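Rab3 interacting molecule variant 2 (Drosophila melanogaster, PDB 4TS6) probably serves as a scaffold at the presynaptic active zone, where its C2A domain is linked to synaptic vesicle release. Local coordinates at residues L16-N21 / L84-L89; T97-V102 / N107-E112; A118-I121 / A126-Y129. One frame throughout, in Å; residues are numbered along the deposited sequence.

Contact 1 (L16-N21 / L84-L89)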
# COMPACT_ATOMS: atom_id res chain seq x y z
N LEU A 16 3.75 -4.04 8.82
CA LEU A 16 2.54 -3.69 9.56
C LEU A 16 2.79 -3.90 11.04
O LEU A 16 3.19 -5.00 11.44
CB LEU A 16 1.36 -4.56 9.13
CG LEU A 16 0.90 -4.46 7.67
CD1 LEU A 16 -0.40 -5.22 7.52
CD2 LEU A 16 0.72 -3.01 7.26
N GLY A 17 2.59 -2.86 11.84
CA GLY A 17 2.73 -2.97 13.29
C GLY A 17 1.47 -2.47 13.97
O GLY A 17 0.73 -1.66 13.41
N TYR A 18 1.20 -2.97 15.17
CA TYR A 18 0.14 -2.38 15.96
C TYR A 18 0.66 -2.04 17.34
O TYR A 18 1.22 -2.89 18.02
CB TYR A 18 -1.08 -3.31 16.09
CG TYR A 18 -2.09 -2.72 17.04
CD1 TYR A 18 -2.93 -1.68 16.64
CD2 TYR A 18 -2.19 -3.16 18.35
CE1 TYR A 18 -3.83 -1.11 17.52
CE2 TYR A 18 -3.08 -2.60 19.23
CZ TYR A 18 -3.90 -1.57 18.81
OH TYR A 18 -4.79 -1.00 19.69
N ASP A 19 0.49 -0.79 17.76
CA ASP A 19 0.95 -0.36 19.08
C ASP A 19 -0.21 -0.13 20.05
O ASP A 19 -0.93 0.87 19.93
CB ASP A 19 1.81 0.90 18.94
CG ASP A 19 2.33 1.40 20.27
OD1 ASP A 19 2.22 0.68 21.29
OD2 ASP A 19 2.87 2.53 20.30
N GLN A 20 -0.37 -1.02 21.02
CA GLN A 20 -1.48 -0.92 21.96
C GLN A 20 -1.36 0.29 22.87
O GLN A 20 -2.35 0.72 23.46
CB GLN A 20 -1.58 -2.19 22.81
CG GLN A 20 -0.36 -2.46 23.66
CD GLN A 20 -0.51 -3.73 24.49
OE1 GLN A 20 -1.51 -4.44 24.37
NE2 GLN A 20 0.48 -4.01 25.33
N ASN A 21 -0.15 0.84 23.00
CA ASN A 21 0.06 1.96 23.91
C ASN A 21 -0.43 3.27 23.35
O ASN A 21 -0.64 4.22 24.09
CB ASN A 21 1.53 2.07 24.31
CG ASN A 21 2.00 0.89 25.12
OD1 ASN A 21 1.27 0.35 25.95
ND2 ASN A 21 3.24 0.46 24.86
N LEU A 84 -7.67 2.93 17.43
CA LEU A 84 -7.99 1.53 17.16
C LEU A 84 -7.50 0.57 18.26
O LEU A 84 -6.31 0.55 18.57
CB LEU A 84 -7.35 1.11 15.83
CG LEU A 84 -7.92 1.83 14.60
CD1 LEU A 84 -7.02 1.66 13.38
CD2 LEU A 84 -9.32 1.32 14.30
N ARG A 85 -8.40 -0.22 18.85
CA ARG A 85 -7.96 -1.34 19.67
C ARG A 85 -7.58 -2.45 18.71
O ARG A 85 -8.05 -2.46 17.57
CB ARG A 85 -9.07 -1.86 20.59
CG ARG A 85 -9.59 -0.84 21.60
CD ARG A 85 -10.83 -1.36 22.32
NE ARG A 85 -11.89 -1.67 21.36
CZ ARG A 85 -13.06 -2.23 21.68
NH1 ARG A 85 -13.32 -2.53 22.95
NH2 ARG A 85 -13.95 -2.48 20.73
N ARG A 86 -6.75 -3.38 19.14
CA ARG A 86 -6.42 -4.51 18.28
C ARG A 86 -7.71 -5.17 17.75
O ARG A 86 -7.82 -5.46 16.57
CB ARG A 86 -5.54 -5.52 19.04
CG ARG A 86 -5.11 -6.73 18.19
CD ARG A 86 -4.62 -6.29 16.81
NE ARG A 86 -4.28 -7.40 15.93
CZ ARG A 86 -5.17 -8.10 15.22
NH1 ARG A 86 -4.77 -9.09 14.44
NH2 ARG A 86 -6.47 -7.80 15.30
N CYS A 87 -8.69 -5.38 18.62
CA CYS A 87 -9.88 -6.12 18.20
C CYS A 87 -10.71 -5.34 17.18
O CYS A 87 -11.47 -5.94 16.42
CB CYS A 87 -10.73 -6.53 19.41
SG CYS A 87 -11.34 -5.14 20.36
N ASP A 88 -10.55 -4.02 17.14
CA ASP A 88 -11.24 -3.18 16.17
C ASP A 88 -10.77 -3.46 14.75
O ASP A 88 -11.41 -3.05 13.78
CB ASP A 88 -11.05 -1.70 16.50
CG ASP A 88 -11.76 -1.29 17.75
OD1 ASP A 88 -12.87 -1.81 18.01
OD2 ASP A 88 -11.21 -0.46 18.50
N LEU A 89 -9.64 -4.15 14.62
CA LEU A 89 -9.10 -4.44 13.30
C LEU A 89 -9.79 -5.67 12.70
O LEU A 89 -9.69 -5.92 11.50
CB LEU A 89 -7.60 -4.69 13.38
CG LEU A 89 -6.75 -3.52 13.89
CD1 LEU A 89 -5.28 -3.89 13.90
CD2 LEU A 89 -6.98 -2.29 13.05

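Contact 2 (T97-V102 / N107-E112)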
# COMPACT_ATOMS: atom_id res chain seq x y z
N THR A 97 -3.20 -0.05 -2.99
CA THR A 97 -3.30 -0.13 -4.43
C THR A 97 -2.17 0.66 -5.08
O THR A 97 -1.92 1.80 -4.70
CB THR A 97 -4.64 0.43 -4.92
OG1 THR A 97 -5.72 -0.23 -4.22
CG2 THR A 97 -4.80 0.20 -6.39
N LEU A 98 -1.49 0.04 -6.05
CA LEU A 98 -0.45 0.73 -6.81
C LEU A 98 -1.03 1.30 -8.10
O LEU A 98 -1.79 0.63 -8.80
CB LEU A 98 0.70 -0.21 -7.17
CG LEU A 98 1.93 -0.16 -6.27
CD1 LEU A 98 1.51 -0.35 -4.84
CD2 LEU A 98 2.95 -1.22 -6.65
N TRP A 99 -0.60 2.52 -8.42
CA TRP A 99 -1.09 3.27 -9.56
C TRP A 99 0.08 3.83 -10.33
O TRP A 99 1.12 4.13 -9.75
CB TRP A 99 -1.93 4.43 -9.05
CG TRP A 99 -3.14 3.97 -8.29
CD1 TRP A 99 -3.26 3.77 -6.95
CD2 TRP A 99 -4.41 3.64 -8.87
NE1 TRP A 99 -4.54 3.34 -6.65
CE2 TRP A 99 -5.26 3.25 -7.82
CE3 TRP A 99 -4.91 3.65 -10.18
CZ2 TRP A 99 -6.59 2.87 -8.04
CZ3 TRP A 99 -6.22 3.27 -10.39
CH2 TRP A 99 -7.04 2.88 -9.33
N ASP A 100 -0.10 3.99 -11.64
CA ASP A 100 0.96 4.50 -12.51
C ASP A 100 0.54 5.92 -12.81
O ASP A 100 -0.49 6.14 -13.43
CB ASP A 100 1.03 3.67 -13.79
CG ASP A 100 2.15 4.10 -14.72
OD1 ASP A 100 3.00 4.93 -14.32
OD2 ASP A 100 2.18 3.60 -15.87
N TYR A 101 1.30 6.89 -12.31
CA TYR A 101 0.95 8.29 -12.55
C TYR A 101 1.13 8.67 -14.02
O TYR A 101 2.23 8.57 -14.58
CB TYR A 101 1.76 9.21 -11.64
CG TYR A 101 1.65 10.67 -11.99
CD1 TYR A 101 0.51 11.39 -11.71
CD2 TYR A 101 2.71 11.33 -12.59
CE1 TYR A 101 0.41 12.74 -12.03
CE2 TYR A 101 2.63 12.68 -12.90
CZ TYR A 101 1.47 13.37 -12.62
OH TYR A 101 1.40 14.71 -12.93
N VAL A 102 0.02 9.07 -14.64
CA VAL A 102 0.00 9.51 -16.03
C VAL A 102 -0.27 11.01 -16.01
O VAL A 102 -1.30 11.44 -15.49
CB VAL A 102 -1.09 8.77 -16.84
CG1 VAL A 102 -1.13 9.30 -18.27
CG2 VAL A 102 -0.82 7.24 -16.81
N ASN A 107 -4.82 7.92 -14.14
CA ASN A 107 -3.70 7.08 -13.76
C ASN A 107 -4.11 5.61 -13.86
O ASN A 107 -5.27 5.27 -13.64
CB ASN A 107 -3.25 7.47 -12.34
CG ASN A 107 -2.79 8.92 -12.28
OD1 ASN A 107 -2.40 9.49 -13.30
ND2 ASN A 107 -2.83 9.53 -11.10
N ASP A 108 -3.16 4.74 -14.19
CA ASP A 108 -3.48 3.36 -14.50
C ASP A 108 -3.25 2.48 -13.29
O ASP A 108 -2.26 2.64 -12.57
CB ASP A 108 -2.61 2.85 -15.66
CG ASP A 108 -3.05 3.39 -17.01
OD1 ASP A 108 -4.27 3.42 -17.27
OD2 ASP A 108 -2.17 3.78 -17.81
N PHE A 109 -4.19 1.57 -13.06
CA PHE A 109 -4.11 0.60 -11.97
C PHE A 109 -2.97 -0.40 -12.24
O PHE A 109 -2.89 -0.98 -13.33
CB PHE A 109 -5.47 -0.10 -11.83
CG PHE A 109 -5.47 -1.26 -10.85
CD1 PHE A 109 -5.58 -1.05 -9.49
CD2 PHE A 109 -5.38 -2.57 -11.30
CE1 PHE A 109 -5.60 -2.12 -8.60
CE2 PHE A 109 -5.39 -3.63 -10.42
CZ PHE A 109 -5.50 -3.40 -9.07
N ILE A 110 -2.09 -0.60 -11.27
CA ILE A 110 -0.99 -1.55 -11.47
C ILE A 110 -1.29 -2.87 -10.76
O ILE A 110 -1.00 -3.94 -11.27
CB ILE A 110 0.35 -1.01 -10.91
CG1 ILE A 110 0.80 0.24 -11.65
CG2 ILE A 110 1.45 -2.08 -11.03
CD1 ILE A 110 2.09 0.83 -11.07
N GLY A 111 -1.86 -2.78 -9.56
CA GLY A 111 -2.09 -3.97 -8.75
C GLY A 111 -2.41 -3.59 -7.32
O GLY A 111 -2.25 -2.44 -6.92
N GLU A 112 -2.82 -4.58 -6.53
CA GLU A 112 -3.28 -4.29 -5.19
C GLU A 112 -2.84 -5.41 -4.26
O GLU A 112 -2.58 -6.53 -4.69
CB GLU A 112 -4.82 -4.18 -5.15
CG GLU A 112 -5.51 -5.51 -5.45
CD GLU A 112 -7.00 -5.49 -5.20
OE1 GLU A 112 -7.61 -6.59 -5.11
OE2 GLU A 112 -7.57 -4.38 -5.09
O HOH W 1 0.53 3.57 -18.02

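Contact 3 (A118-I121 / A126-Y129)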
# COMPACT_ATOMS: atom_id res chain seq x y z
N ALA A 118 -7.56 -9.27 10.61
CA ALA A 118 -7.97 -10.16 11.69
C ALA A 118 -6.99 -11.33 11.82
O ALA A 118 -6.78 -11.85 12.91
CB ALA A 118 -9.39 -10.66 11.45
N HIS A 119 -6.38 -11.71 10.70
CA HIS A 119 -5.49 -12.87 10.66
C HIS A 119 -4.01 -12.50 10.53
O HIS A 119 -3.17 -13.38 10.29
CB HIS A 119 -5.92 -13.81 9.53
CG HIS A 119 -7.35 -14.25 9.63
ND1 HIS A 119 -7.84 -14.93 10.73
CD2 HIS A 119 -8.39 -14.10 8.78
CE1 HIS A 119 -9.13 -15.18 10.55
NE2 HIS A 119 -9.48 -14.69 9.37
N HIS A 120 -3.68 -11.22 10.72
CA HIS A 120 -2.28 -10.79 10.68
C HIS A 120 -1.66 -10.61 12.08
O HIS A 120 -2.35 -10.23 13.02
CB HIS A 120 -2.14 -9.49 9.87
CG HIS A 120 -0.79 -9.32 9.25
ND1 HIS A 120 0.33 -8.97 9.99
CD2 HIS A 120 -0.37 -9.45 7.97
CE1 HIS A 120 1.38 -8.88 9.18
NE2 HIS A 120 0.98 -9.17 7.95
N ILE A 121 -0.36 -10.89 12.20
CA ILE A 121 0.35 -10.84 13.48
C ILE A 121 0.71 -9.41 13.89
O ILE A 121 0.74 -9.09 15.08
CB ILE A 121 1.65 -11.71 13.45
CG1 ILE A 121 2.32 -11.76 14.82
CG2 ILE A 121 2.62 -11.23 12.39
CD1 ILE A 121 3.68 -12.45 14.84
N ALA A 126 9.07 -6.80 7.93
CA ALA A 126 8.92 -6.56 6.50
C ALA A 126 8.50 -7.85 5.82
O ALA A 126 9.09 -8.90 6.07
CB ALA A 126 10.20 -6.05 5.91
N GLU A 127 7.47 -7.79 4.99
CA GLU A 127 6.99 -8.97 4.28
C GLU A 127 6.72 -8.62 2.82
O GLU A 127 6.46 -7.47 2.52
CB GLU A 127 5.70 -9.49 4.92
CG GLU A 127 5.86 -9.99 6.34
CD GLU A 127 4.58 -10.64 6.86
OE1 GLU A 127 3.60 -10.72 6.08
OE2 GLU A 127 4.56 -11.07 8.04
N TRP A 128 6.78 -9.60 1.93
CA TRP A 128 6.51 -9.36 0.52
C TRP A 128 5.16 -9.92 0.10
O TRP A 128 4.82 -11.06 0.42
CB TRP A 128 7.60 -9.97 -0.34
CG TRP A 128 8.91 -9.26 -0.23
CD1 TRP A 128 9.92 -9.54 0.65
CD2 TRP A 128 9.37 -8.18 -1.05
NE1 TRP A 128 10.98 -8.68 0.43
CE2 TRP A 128 10.67 -7.85 -0.62
CE3 TRP A 128 8.81 -7.46 -2.11
CZ2 TRP A 128 11.41 -6.82 -1.20
CZ3 TRP A 128 9.55 -6.44 -2.70
CH2 TRP A 128 10.83 -6.13 -2.24
N TYR A 129 4.40 -9.12 -0.65
CA TYR A 129 3.08 -9.53 -1.09
C TYR A 129 2.95 -9.41 -2.60
O TYR A 129 3.30 -8.38 -3.19
CB TYR A 129 2.02 -8.64 -0.44
CG TYR A 129 2.00 -8.75 1.06
CD1 TYR A 129 2.82 -7.96 1.84
CD2 TYR A 129 1.14 -9.64 1.69
CE1 TYR A 129 2.80 -8.06 3.23
CE2 TYR A 129 1.11 -9.74 3.06
CZ TYR A 129 1.93 -8.95 3.83
OH TYR A 129 1.89 -9.05 5.20

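Contact 1 (L16-N21 / L84-L89)
Tyr18 and Arg86 face each other across backbones that do not pair: their CA atoms are 7.3 Å apart, with the end of strand 11-19 on one side and on the other a loop whose residues 86-89 have helical backbone angles without regular helical bonding. A single side chain, that of Tyr18, bridges the gap. Its CG stands anti to the backbone N (chi1 174°), which carries the ring away from the strand and brings the phenol to the loop. There OH donates to Leu84 O in a very short hydrogen bond, modelled at 2.4 Å; that exact length is doubtful, although the carbonyl oxygen does lie at the ring edge, in its plane. Arg86 N is also near OH, at 3.1 Å, but its angle is too poor for a bond. Arg86 covers one ring face with its CA, offset toward the rim, and its CB approaches Tyr18 CE2 to 3.8 Å. Leu89 adds an oblique apolar touch, CD1 to Tyr18 CD1 at 4.2 Å.

Within the loop Arg85 grips Asp88 side-on, NE to OD2 and NH2 to OD1 (3.0 Å), while its backbone N also reaches OD2, from the same face of the carboxylate as NE. The guanidinium of Arg86 turns instead to His120 O and Asn90 OD1. Tyr18 thus ties strand 11-19 to the loop that leaves its own sheet after strand 74-81 and crosses to strand 93-100 of the facing sheet, an intersheet loop of the C2 β-sandwich.

Contact 2 (T97-V102 / N107-E112)
Asn107 and Val102 meet at the loop end of a β-hairpin: Asn107 OD1 accepts from Val102 N at 2.8 Å, the donor 50° out of the carbonyl plane. Asn107 ND2 is satisfied by Tyr47 OH. With an alanine in place of Asn107, Val102 N would probably lose this acceptor and the Tyr47 hydroxyl its amide partner. One step further into the strands, Asp100 and Asp108 form a hydrogen-bonded antiparallel pair, Asp100 N to Asp108 O (2.7 Å) and Asp108 N to Asp100 O (3.1 Å). Next comes a classic β-bulge: Leu98 O takes a good bond from Ile110 N (2.8 Å) and a weak one from Gly111 N (3.5 Å), while Leu98 N donates almost straight to Gly111 O. The hairpin bears the third top loop of the C2 fold, where aspartates at positions such as Asp100 and Asp108 bind calcium in synaptotagmin-like relatives. Here Asp100 OD2 forms a salt bridge with Arg38, and OD1 accepts from Asn45 N; one water donates to both Asp100 OD2 and Asp108 OD2, 4.8 Å apart. On the other face, Phe109, CG trans to N (chi1 173°), points its ring edge at the face of Trp99, planes at 76° and centroids 5.7 Å apart.

Contact 3 (A118-I121 / A126-Y129)
This is a surface contact made by side chains alone, joining the loop after strand 108-116 to strand 123-130, the outermost strand of its sheet in the C2 β-sandwich. The backbones stay well apart: the nearest CA pair, His120 and Glu127, is separated by 11.4 Å, so the gap is bridged by long side chains from both sides. A chi1 of -154° swings the imidazole of His120 away from the backbone N and out toward the strand. Glu127 and Tyr129, two residues apart in an extended chain, send their side chains the same way, and both meet the ring from the opposite direction.

The two partners use His120 differently. Tyr129 presents its hydroxyl to the imidazole edge, in the ring plane, and accepts a hydrogen bond from NE2. Glu127 approaches obliquely, its carboxylate plane turned 29° from the ring and its OE1 at 3.6 Å from NE2; the sheer proximity of this acid would probably polarise the imidazole. The other ring nitrogen, ND1, accepts from the backbone N of Leu122, a bond that fixes the rotation of the ring and leaves NE2 as the donor. Apolar neighbours come from the facing sheet: His120 and Tyr129 both touch Ile115, and Tyr129 also touches Val113, so the polar group sits at the margin where strand 108-116 comes close to strand 123-130. The hydrogen bond itself, His120 NE2 to Tyr129 OH, measures 2.9 Å and is moderately bent, with 153° at the hydrogen.

In the fold
None of the three contacts is fully core: contacts 1 and 2 are partly buried, and contact 3 lies at the surface. Contact 2 is the only one built on paired strands; as a whole it buries 595 Å², against 189 Å² for contact 1, where a tyrosine reaches from strand to loop, and 96 Å² for contact 3, where a loop histidine meets two strand side chains. Contacts 1 and 3 share a sheet, because strands 11-19 and 123-130 are neighbours, and they touch through Arg86 NH1 and His120 O. Contact 2 lies on the opposite side of the chain's centre, about 28 Å from contact 1 between centres, and joins strands of the second sheet. Tyrosine hydroxyls carry contacts 1 and 3, as donor and acceptor respectively.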